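Local coordinates for starch synthase I (Hordeum vulgare, PDB 4HLN), which is a glycosyltransferase of the GT-B type, built from two Rossmann-like domains, with glucose units bound in this crystal form, at residues 552-557 and 563-568; 311-316 and 324-329; 472-477 and 483-488; 409-414 and 425-430. All blocks are in the same frame, centred on the assembly; numbering follows the deposited sequence.

Interaction 1: residues 552-557 and 563-568; sequences TVETFN and GEEGTG. With GLC (alpha-D-glucopyranose), chain B; GLC (alpha-D-glucopyranose), chain C.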
# COMPACT_ATOMS: atom_id res chain seq x y z
N THR A 552 1.60 8.68 -8.26
CA THR A 552 2.77 8.82 -7.40
C THR A 552 4.04 9.20 -8.18
O THR A 552 4.87 9.98 -7.70
CB THR A 552 3.00 7.56 -6.53
OG1 THR A 552 4.30 7.04 -6.77
CG2 THR A 552 1.95 6.50 -6.84
N VAL A 553 4.17 8.65 -9.39
CA VAL A 553 5.14 9.15 -10.36
C VAL A 553 4.42 9.72 -11.58
O VAL A 553 3.79 8.99 -12.35
CB VAL A 553 6.12 8.05 -10.83
CG1 VAL A 553 6.97 8.55 -12.00
CG2 VAL A 553 6.99 7.58 -9.68
N GLU A 554 4.51 11.04 -11.75
CA GLU A 554 3.93 11.72 -12.90
C GLU A 554 4.90 11.64 -14.09
O GLU A 554 6.03 12.12 -14.01
CB GLU A 554 3.61 13.17 -12.53
CG GLU A 554 2.91 13.97 -13.60
CD GLU A 554 2.80 15.45 -13.25
OE1 GLU A 554 2.66 16.28 -14.17
OE2 GLU A 554 2.87 15.78 -12.04
N THR A 555 4.46 11.02 -15.19
CA THR A 555 5.35 10.85 -16.33
C THR A 555 5.84 12.18 -16.89
O THR A 555 5.12 13.18 -16.89
CB THR A 555 4.69 10.04 -17.47
OG1 THR A 555 4.34 8.73 -16.99
CG2 THR A 555 5.66 9.88 -18.64
N PHE A 556 7.09 12.20 -17.35
CA PHE A 556 7.72 13.40 -17.87
C PHE A 556 7.03 13.95 -19.10
O PHE A 556 6.72 13.22 -20.04
CB PHE A 556 9.18 13.13 -18.23
CG PHE A 556 9.91 14.34 -18.70
CD1 PHE A 556 10.68 14.30 -19.85
CD2 PHE A 556 9.84 15.53 -17.98
CE1 PHE A 556 11.37 15.43 -20.28
CE2 PHE A 556 10.53 16.66 -18.40
CZ PHE A 556 11.29 16.61 -19.56
N ASN A 557 6.82 15.26 -19.09
CA ASN A 557 6.19 15.95 -20.21
C ASN A 557 6.72 17.36 -20.31
O ASN A 557 6.31 18.23 -19.54
CB ASN A 557 4.68 15.96 -20.02
CG ASN A 557 4.00 16.94 -20.93
OD1 ASN A 557 4.41 17.13 -22.08
ND2 ASN A 557 2.95 17.59 -20.43
N GLY A 563 6.16 25.45 -18.69
CA GLY A 563 6.87 24.39 -19.37
C GLY A 563 6.84 22.97 -18.82
O GLY A 563 5.79 22.34 -18.75
N GLU A 564 8.02 22.47 -18.45
CA GLU A 564 8.24 21.05 -18.18
C GLU A 564 7.62 20.55 -16.88
O GLU A 564 7.63 21.24 -15.87
CB GLU A 564 9.74 20.75 -18.21
CG GLU A 564 10.41 21.18 -19.50
CD GLU A 564 11.91 20.90 -19.51
OE1 GLU A 564 12.54 21.02 -20.58
OE2 GLU A 564 12.45 20.56 -18.44
N GLU A 565 7.09 19.33 -16.92
CA GLU A 565 6.40 18.75 -15.77
C GLU A 565 6.74 17.28 -15.63
O GLU A 565 7.22 16.65 -16.57
CB GLU A 565 4.89 18.90 -15.94
CG GLU A 565 4.41 20.33 -16.17
CD GLU A 565 2.93 20.40 -16.49
OE1 GLU A 565 2.19 19.47 -16.08
OE2 GLU A 565 2.50 21.38 -17.14
N GLY A 566 6.49 16.72 -14.45
CA GLY A 566 6.72 15.31 -14.23
C GLY A 566 7.93 15.03 -13.36
O GLY A 566 8.66 15.95 -13.00
N THR A 567 8.14 13.76 -13.03
CA THR A 567 9.14 13.38 -12.04
C THR A 567 9.92 12.13 -12.44
O THR A 567 10.91 11.79 -11.80
CB THR A 567 8.50 13.11 -10.67
OG1 THR A 567 7.31 12.34 -10.84
CG2 THR A 567 8.17 14.41 -9.98
N GLY A 568 9.46 11.45 -13.48
CA GLY A 568 10.12 10.26 -13.97
C GLY A 568 9.32 9.66 -15.10
O GLY A 568 8.57 10.36 -15.77
C1 GLC B . 9.80 12.63 -24.78
C2 GLC B . 10.63 13.20 -23.60
C3 GLC B . 11.34 14.56 -23.78
C4 GLC B . 11.80 14.91 -25.19
C5 GLC B . 10.90 14.25 -26.24
C6 GLC B . 11.60 14.29 -27.60
O2 GLC B . 9.85 13.22 -22.43
O3 GLC B . 12.51 14.55 -22.99
O4 GLC B . 11.87 16.33 -25.36
O5 GLC B . 10.58 12.89 -25.95
O6 GLC B . 12.27 13.07 -27.81
C1 GLC C . 4.69 12.31 -23.03
C2 GLC C . 4.80 13.56 -23.87
C3 GLC C . 6.11 13.60 -24.66
C4 GLC C . 7.38 13.10 -23.95
C5 GLC C . 7.01 11.86 -23.13
C6 GLC C . 8.09 11.39 -22.19
O2 GLC C . 3.69 13.59 -24.74
O3 GLC C . 6.32 14.93 -25.09
O4 GLC C . 8.36 12.90 -24.98
O5 GLC C . 5.89 12.15 -22.32
O6 GLC C . 8.26 10.00 -22.34
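Phe556 brings the CD2–CE2 side of its ring obliquely against the chain at Glu564 and Glu565, CE2 standing 4.2 Å from Glu564 CB. The other side of the ring meets the chain B glucose, whose O3 lies at the ring edge, in plane, 3.1 Å from CE1. With CG anti to the backbone N (chi1 -177°), the ring reaches between protein chain and sugar. Backbone bonds hold the two arms of this irregular loop together. Asn557 and Glu565 form an antiparallel hydrogen-bonded pair: Asn557 N to Glu565 O is 2.9 Å and nearly straight (165°), and Glu565 N returns a bond to Asn557 O. Further along, Thr567 N donates to Glu554 O at 2.8 Å, in the carbonyl plane, and Phe556 N reaches Gly568 O at 2.8 Å. Gly566 lies close against this arm, its CA 4.2 Å from that of Phe556. The Glu554 and Glu565 carboxylates bring their OE1 atoms to 3.7 Å with planes turned 80° apart, a like-charge approach that may raise their proton affinity. Phe556 and Glu564 belong to the glycan pocket; Glu564 OE1 bonds both Ser596 OG and O3 of a further glucose. Helix 594-606 backs the Phe556 ring through Leu600 and Arg603, while Val553 rests on strand 540-544 and Thr567 on helix 529-536, just before strand 569-571.

Interaction 2: residues 311-316 and 324-329; sequences STYPDL and GALEWV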
# COMPACT_ATOMS: atom_id res chain seq x y z
N SER A 311 -24.43 -20.22 0.45
CA SER A 311 -25.22 -20.94 1.43
C SER A 311 -24.87 -20.45 2.83
O SER A 311 -25.60 -20.71 3.78
CB SER A 311 -24.94 -22.44 1.31
OG SER A 311 -23.57 -22.73 1.61
N THR A 312 -23.75 -19.74 2.94
CA THR A 312 -23.28 -19.25 4.23
C THR A 312 -23.88 -17.92 4.60
O THR A 312 -23.72 -17.48 5.75
CB THR A 312 -21.76 -19.05 4.26
OG1 THR A 312 -21.40 -17.97 3.37
CG2 THR A 312 -21.03 -20.33 3.89
N TYR A 313 -24.53 -17.26 3.65
CA TYR A 313 -25.10 -15.93 3.94
C TYR A 313 -25.87 -15.83 5.26
O TYR A 313 -25.69 -14.87 6.00
CB TYR A 313 -25.97 -15.40 2.82
CG TYR A 313 -26.50 -14.02 3.13
CD1 TYR A 313 -27.80 -13.83 3.60
CD2 TYR A 313 -25.69 -12.91 2.99
CE1 TYR A 313 -28.28 -12.56 3.90
CE2 TYR A 313 -26.16 -11.64 3.29
CZ TYR A 313 -27.45 -11.47 3.75
OH TYR A 313 -27.88 -10.20 4.04
N PRO A 314 -26.74 -16.80 5.56
CA PRO A 314 -27.51 -16.69 6.81
C PRO A 314 -26.62 -16.70 8.05
O PRO A 314 -26.95 -16.06 9.05
CB PRO A 314 -28.41 -17.94 6.79
CG PRO A 314 -28.40 -18.42 5.35
CD PRO A 314 -27.03 -18.06 4.84
N ASP A 315 -25.48 -17.38 7.99
CA ASP A 315 -24.56 -17.35 9.12
C ASP A 315 -24.07 -15.94 9.52
O ASP A 315 -23.67 -15.73 10.66
CB ASP A 315 -23.38 -18.28 8.89
CG ASP A 315 -23.75 -19.73 9.06
OD1 ASP A 315 -24.48 -20.04 10.03
OD2 ASP A 315 -23.34 -20.56 8.21
N LEU A 316 -24.08 -14.99 8.60
CA LEU A 316 -23.56 -13.65 8.87
C LEU A 316 -24.47 -12.81 9.77
O LEU A 316 -24.08 -11.73 10.20
CB LEU A 316 -23.26 -12.88 7.58
CG LEU A 316 -22.42 -13.64 6.53
CD1 LEU A 316 -22.25 -12.83 5.26
CD2 LEU A 316 -21.06 -14.07 7.09
N GLY A 324 -28.22 -9.07 -1.58
CA GLY A 324 -27.73 -8.46 -2.81
C GLY A 324 -26.38 -7.73 -2.72
O GLY A 324 -25.65 -7.60 -3.70
N ALA A 325 -26.06 -7.21 -1.54
CA ALA A 325 -24.84 -6.44 -1.38
C ALA A 325 -23.64 -7.37 -1.37
O ALA A 325 -22.55 -7.00 -1.83
CB ALA A 325 -24.89 -5.66 -0.10
N LEU A 326 -23.84 -8.57 -0.84
CA LEU A 326 -22.78 -9.55 -0.75
C LEU A 326 -22.83 -10.57 -1.87
O LEU A 326 -21.90 -11.33 -2.04
CB LEU A 326 -22.84 -10.27 0.59
CG LEU A 326 -22.09 -9.59 1.71
CD1 LEU A 326 -22.66 -8.22 1.92
CD2 LEU A 326 -22.30 -10.40 2.94
N GLU A 327 -23.92 -10.58 -2.63
CA GLU A 327 -24.12 -11.56 -3.66
C GLU A 327 -23.05 -11.45 -4.74
O GLU A 327 -22.75 -10.35 -5.22
CB GLU A 327 -25.48 -11.38 -4.29
CG GLU A 327 -25.76 -12.38 -5.36
CD GLU A 327 -27.05 -12.08 -6.09
OE1 GLU A 327 -27.51 -10.91 -6.01
OE2 GLU A 327 -27.58 -13.01 -6.74
N TRP A 328 -22.51 -12.59 -5.15
CA TRP A 328 -21.49 -12.63 -6.18
C TRP A 328 -21.62 -13.94 -6.96
O TRP A 328 -21.44 -15.03 -6.41
CB TRP A 328 -20.14 -12.57 -5.50
CG TRP A 328 -18.99 -12.21 -6.36
CD1 TRP A 328 -17.85 -12.95 -6.55
CD2 TRP A 328 -18.82 -11.00 -7.09
NE1 TRP A 328 -16.98 -12.27 -7.36
CE2 TRP A 328 -17.55 -11.06 -7.71
CE3 TRP A 328 -19.60 -9.86 -7.28
CZ2 TRP A 328 -17.06 -10.04 -8.51
CZ3 TRP A 328 -19.11 -8.83 -8.08
CH2 TRP A 328 -17.85 -8.94 -8.69
N VAL A 329 -21.97 -13.83 -8.23
CA VAL A 329 -22.05 -15.01 -9.08
C VAL A 329 -20.88 -15.12 -10.06
O VAL A 329 -20.62 -14.20 -10.84
CB VAL A 329 -23.33 -15.02 -9.90
CG1 VAL A 329 -23.35 -16.23 -10.81
CG2 VAL A 329 -24.54 -15.00 -8.97
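Leu316, Tyr313 and Leu326 make a small apolar cluster where a 3-10 segment, 311-316, faces Leu326 in the short, weakly bonded helix that leads into strand 327-329, in the part of this GT-B protein that holds the starch synthase catalytic domain. All three side chains are buried, although the two segments hide just 109 Å² between them. Leu326 is the common partner: its CD2 methyl receives both others. Leu316 meets it tip to tip, CD1 to CD2, whereas the tyrosine ring comes in at about a right angle and offers its edge, with the methyl near the ring plane. Tyr313 can extend this far because CG is anti to the backbone N (chi1 -178°). Its hydroxyl looks elsewhere, bonded to Pro319 O. Val345 of strand 343-346 touches both Tyr313 and Leu326, so the middle strand of the three-stranded antiparallel sheet backs the cluster.

Away from these three side chains the contact is loose: the nearest CA atoms, those of Tyr313 and Leu326, are 8.3 Å apart, and the backbones are joined by apolar side-chain contact alone. Ser311, Pro314 and Gly324 are exposed and take no part in the cluster. Leu316 is instead covered by Gln236 and Thr240 of helix 235-252. Leu326 CD2 lies 3.4 Å from Leu316 CD1 and 4.1 Å from Tyr313 CE2.

Interaction 3: residues 472-477 and 483-488; sequences FVMLGS and EGWMRS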
# COMPACT_ATOMS: atom_id res chain seq x y z
N PHE A 472 24.40 -1.16 -15.00
CA PHE A 472 23.19 -1.61 -14.34
C PHE A 472 23.55 -2.43 -13.12
O PHE A 472 24.18 -3.47 -13.22
CB PHE A 472 22.34 -2.45 -15.29
CG PHE A 472 21.10 -2.97 -14.66
CD1 PHE A 472 19.90 -2.29 -14.81
CD2 PHE A 472 21.12 -4.11 -13.89
CE1 PHE A 472 18.74 -2.76 -14.21
CE2 PHE A 472 19.96 -4.58 -13.28
CZ PHE A 472 18.77 -3.91 -13.45
N VAL A 473 23.14 -1.95 -11.95
CA VAL A 473 23.39 -2.71 -10.75
C VAL A 473 22.07 -3.06 -10.10
O VAL A 473 21.18 -2.21 -9.96
CB VAL A 473 24.25 -1.93 -9.74
CG1 VAL A 473 23.70 -0.52 -9.52
CG2 VAL A 473 24.34 -2.70 -8.43
N MET A 474 21.91 -4.32 -9.74
CA MET A 474 20.75 -4.66 -8.96
C MET A 474 21.21 -5.32 -7.67
O MET A 474 22.19 -6.06 -7.66
CB MET A 474 19.76 -5.52 -9.76
CG MET A 474 20.27 -6.89 -10.14
SD MET A 474 19.19 -7.69 -11.34
CE MET A 474 17.67 -7.89 -10.41
N LEU A 475 20.54 -4.98 -6.59
CA LEU A 475 20.82 -5.54 -5.29
C LEU A 475 19.55 -6.20 -4.81
O LEU A 475 18.47 -5.60 -4.84
CB LEU A 475 21.22 -4.43 -4.31
CG LEU A 475 20.88 -4.67 -2.83
CD1 LEU A 475 21.90 -5.57 -2.20
CD2 LEU A 475 20.79 -3.37 -2.06
N GLY A 476 19.67 -7.44 -4.37
CA GLY A 476 18.54 -8.12 -3.78
C GLY A 476 18.83 -9.58 -3.53
O GLY A 476 19.88 -10.09 -3.92
N SER A 477 17.87 -10.26 -2.91
CA SER A 477 18.06 -11.65 -2.54
C SER A 477 16.73 -12.35 -2.28
O SER A 477 15.75 -11.73 -1.87
CB SER A 477 18.92 -11.73 -1.28
OG SER A 477 19.16 -13.07 -0.91
N GLU A 483 19.41 -15.65 -8.39
CA GLU A 483 20.69 -15.25 -7.86
C GLU A 483 21.79 -15.80 -8.74
O GLU A 483 22.74 -15.09 -9.10
CB GLU A 483 20.86 -15.75 -6.43
CG GLU A 483 19.93 -15.08 -5.42
CD GLU A 483 20.11 -15.61 -4.01
OE1 GLU A 483 21.07 -16.39 -3.78
OE2 GLU A 483 19.30 -15.24 -3.13
N GLY A 484 21.66 -17.08 -9.08
CA GLY A 484 22.64 -17.74 -9.94
C GLY A 484 22.72 -17.02 -11.26
O GLY A 484 23.79 -16.92 -11.88
N TRP A 485 21.58 -16.50 -11.69
CA TRP A 485 21.49 -15.83 -12.98
C TRP A 485 22.17 -14.47 -12.92
O TRP A 485 22.82 -14.04 -13.87
CB TRP A 485 20.03 -15.68 -13.40
CG TRP A 485 19.90 -14.80 -14.58
CD1 TRP A 485 19.96 -15.17 -15.89
CD2 TRP A 485 19.71 -13.38 -14.57
NE1 TRP A 485 19.81 -14.07 -16.70
CE2 TRP A 485 19.65 -12.96 -15.92
CE3 TRP A 485 19.58 -12.43 -13.56
CZ2 TRP A 485 19.47 -11.63 -16.28
CZ3 TRP A 485 19.39 -11.10 -13.92
CH2 TRP A 485 19.34 -10.71 -15.27
N MET A 486 22.01 -13.79 -11.80
CA MET A 486 22.75 -12.55 -11.58
C MET A 486 24.24 -12.78 -11.80
O MET A 486 24.90 -12.00 -12.51
CB MET A 486 22.47 -12.00 -10.18
CG MET A 486 21.06 -11.46 -10.01
SD MET A 486 20.62 -11.03 -8.32
CE MET A 486 21.72 -9.64 -8.00
N ARG A 487 24.78 -13.85 -11.22
CA ARG A 487 26.21 -14.13 -11.33
C ARG A 487 26.69 -14.35 -12.78
O ARG A 487 27.71 -13.80 -13.19
CB ARG A 487 26.62 -15.30 -10.44
CG ARG A 487 26.33 -15.07 -8.96
CD ARG A 487 26.77 -16.24 -8.09
NE ARG A 487 25.80 -17.34 -8.10
CZ ARG A 487 24.87 -17.52 -7.16
NH1 ARG A 487 24.79 -16.69 -6.13
NH2 ARG A 487 24.02 -18.54 -7.26
N SER A 488 25.94 -15.13 -13.54
CA SER A 488 26.35 -15.44 -14.91
C SER A 488 26.24 -14.22 -15.82
O SER A 488 27.05 -14.03 -16.73
CB SER A 488 25.52 -16.60 -15.48
OG SER A 488 24.26 -16.70 -14.82
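Glu483 and Ser477 join the first strand and the helix of a beta-alpha-beta unit (strand 471-476, helix 480-492, strand 497-501) in the Rossmann-like domain that carries the glycosyl transferase family sequence. The short axes of strand 472-476 and helix 483-488 run nearly antiparallel, at 154°, with a closest approach of 10.9 Å, as expected when a helix returns across the sheet to the start of the next parallel strand.

Along the helix, Glu483 comes first. Its extended chain carries the carboxylate back to the strand end, where Ser477 OG donates to OE2 at 3.1 Å. The hydroxyl arrives from above the carboxylate plane, 42° out of it. The same oxygen accepts from Gly478 N and, weakly, from Asp479 N, so several donors at the strand-to-helix turn share it; they and the nearby helix start would be expected to favour the charged form.

Trp485 follows, set with CG anti to the backbone N (chi1 170°). Its ring turns an edge to the strand, CZ3 standing 4.3 Å from Met474 SD, with the sulfur near the ring plane.

Met486, one residue on, points toward the strand and also touches Val501 and Leu449. Its chain and that of Met474 pass at a slant, each bent at its last torsion, and methyl rather than sulfur makes the contact: Met486 CE lies 3.8 Å from Met474 CG and 3.6 Å from the carbonyl oxygen Met474 O.

Interaction 4: residues 409-414 and 425-430; sequences LPHHYS and KAELQR
Pro410 and Glu427 are where the two backbones come nearest, their CA atoms 7.4 Å apart, as the irregular chain 409-414 passes beside helix residues 425-430. At that distance side chains must bridge the gap, and they do so sparingly: the buried surface totals 87 Å². The proline ring and the glutamate run alongside one another in opposing senses, touching through Pro410 CG and Glu427 CB at 4.0 Å. One atom further out, Glu427 CG lies at the edge of the His411 imidazole, near its plane and 4.4 Å from CD2. The glutamate thus offers its aliphatic part to both loop residues.

Its carboxylate goes another way. The chain bends at chi2 (-53°), and OE2 forms a salt bridge with Arg430 one turn along the same helix, NE to OE2 being 3.0 Å with an N-H...O angle of 150°. The nitrogen approaches nearly in line with the C-O bond, while the oxygen sits 17° out of the guanidinium plane. His411 NE2 stays 5.7 Å from Glu427 OE2, too far for a salt bridge, though a weak through-space influence is possible if the histidine is charged. Both Glu427 and Arg430 also touch a crystal neighbour, which may influence how these surface side chains are arranged.

The contact lies at the surface, on the outer side of helix 419-432. On the inner side Leu428 packs on strand 442-446, and Lys425 forms a salt bridge with Asp516. The loop itself rests on helix 505-514, where Leu409 and Tyr413 both touch Ala513.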
# COMPACT_ATOMS: atom_id res chain seq x y z
N LEU A 409 26.10 7.58 3.22
CA LEU A 409 26.70 8.12 2.00
C LEU A 409 28.08 8.74 2.17
O LEU A 409 28.32 9.45 3.13
CB LEU A 409 25.81 9.21 1.43
CG LEU A 409 24.38 8.88 1.11
CD1 LEU A 409 23.88 10.01 0.22
CD2 LEU A 409 24.31 7.53 0.42
N PRO A 410 28.97 8.52 1.21
CA PRO A 410 30.31 9.11 1.25
C PRO A 410 30.27 10.64 1.11
O PRO A 410 31.18 11.32 1.61
CB PRO A 410 30.98 8.50 0.02
CG PRO A 410 29.85 8.27 -0.93
CD PRO A 410 28.76 7.75 -0.03
N HIS A 411 29.26 11.16 0.42
CA HIS A 411 29.12 12.61 0.25
C HIS A 411 27.68 13.05 0.35
O HIS A 411 26.76 12.29 0.06
CB HIS A 411 29.69 13.06 -1.09
CG HIS A 411 31.13 12.76 -1.25
ND1 HIS A 411 32.12 13.47 -0.61
CD2 HIS A 411 31.77 11.80 -1.97
CE1 HIS A 411 33.30 12.97 -0.93
NE2 HIS A 411 33.11 11.96 -1.76
N HIS A 412 27.47 14.29 0.76
CA HIS A 412 26.11 14.78 0.94
C HIS A 412 25.77 15.83 -0.10
O HIS A 412 26.64 16.52 -0.63
CB HIS A 412 25.90 15.29 2.36
CG HIS A 412 26.05 14.23 3.40
ND1 HIS A 412 26.62 14.47 4.64
CD2 HIS A 412 25.68 12.93 3.41
CE1 HIS A 412 26.60 13.36 5.35
NE2 HIS A 412 26.04 12.41 4.63
N TYR A 413 24.48 15.94 -0.39
CA TYR A 413 24.02 16.90 -1.37
C TYR A 413 22.57 17.31 -1.10
O TYR A 413 21.88 16.71 -0.28
CB TYR A 413 24.18 16.34 -2.79
CG TYR A 413 23.35 15.11 -3.11
CD1 TYR A 413 22.07 15.22 -3.62
CD2 TYR A 413 23.87 13.83 -2.94
CE1 TYR A 413 21.32 14.10 -3.93
CE2 TYR A 413 23.13 12.71 -3.25
CZ TYR A 413 21.86 12.84 -3.75
OH TYR A 413 21.13 11.70 -4.05
N SER A 414 22.12 18.34 -1.81
CA SER A 414 20.77 18.85 -1.61
C SER A 414 20.25 19.34 -2.95
O SER A 414 20.96 19.29 -3.96
CB SER A 414 20.78 19.99 -0.60
OG SER A 414 21.54 21.09 -1.09
N LYS A 425 28.12 8.80 -7.07
CA LYS A 425 28.12 7.91 -8.24
C LYS A 425 29.50 7.33 -8.52
O LYS A 425 29.63 6.14 -8.85
CB LYS A 425 27.64 8.64 -9.49
CG LYS A 425 27.55 7.74 -10.72
CD LYS A 425 27.26 8.57 -11.95
CE LYS A 425 27.07 7.71 -13.17
NZ LYS A 425 26.53 8.51 -14.29
N ALA A 426 30.52 8.17 -8.40
CA ALA A 426 31.87 7.76 -8.69
C ALA A 426 32.28 6.76 -7.63
O ALA A 426 32.83 5.69 -7.93
CB ALA A 426 32.78 8.95 -8.69
N GLU A 427 31.99 7.10 -6.38
CA GLU A 427 32.33 6.24 -5.26
C GLU A 427 31.57 4.92 -5.31
O GLU A 427 32.03 3.91 -4.79
CB GLU A 427 32.07 6.96 -3.95
CG GLU A 427 33.16 7.95 -3.59
CD GLU A 427 34.54 7.30 -3.60
OE1 GLU A 427 34.86 6.57 -2.63
OE2 GLU A 427 35.29 7.51 -4.59
N LEU A 428 30.41 4.95 -5.94
CA LEU A 428 29.62 3.75 -6.07
C LEU A 428 30.19 2.88 -7.18
O LEU A 428 30.32 1.67 -7.00
CB LEU A 428 28.15 4.11 -6.34
CG LEU A 428 27.19 2.94 -6.58
CD1 LEU A 428 27.07 2.04 -5.35
CD2 LEU A 428 25.82 3.45 -7.02
N GLN A 429 30.52 3.48 -8.31
CA GLN A 429 31.15 2.72 -9.39
C GLN A 429 32.40 2.05 -8.85
O GLN A 429 32.67 0.88 -9.15
CB GLN A 429 31.49 3.62 -10.57
CG GLN A 429 30.26 4.02 -11.37
CD GLN A 429 30.49 5.22 -12.26
OE1 GLN A 429 31.26 6.12 -11.92
NE2 GLN A 429 29.81 5.24 -13.41
N ARG A 430 33.15 2.77 -8.03
CA ARG A 430 34.37 2.22 -7.46
C ARG A 430 34.08 1.01 -6.57
O ARG A 430 34.68 -0.05 -6.72
CB ARG A 430 35.17 3.29 -6.73
CG ARG A 430 35.77 4.34 -7.68
CD ARG A 430 36.84 5.20 -7.00
NE ARG A 430 36.55 6.62 -7.14
CZ ARG A 430 37.10 7.42 -8.05
NH1 ARG A 430 37.98 6.94 -8.90
NH2 ARG A 430 36.77 8.70 -8.10

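Interactions 1 and 3 lie wholly in the glycosyl transferase group 1 region of the chain, and interaction 2 in the starch synthase catalytic domain. Interaction 2 stands apart, its centre about 45 Å from that of interaction 1, 48 Å from that of interaction 3 and 58 Å from that of interaction 4. Interactions 3 and 4 are the closest pair, with nearest atoms about 5 Å apart yet not touching; both involve helices packed against the parallel six-stranded sheet. Of the four, interaction 1 alone contributes residues to the glycan pocket. Its nearest atoms are about 13 Å from interaction 4 and 16 Å from interaction 3, and about 25 Å from interaction 2.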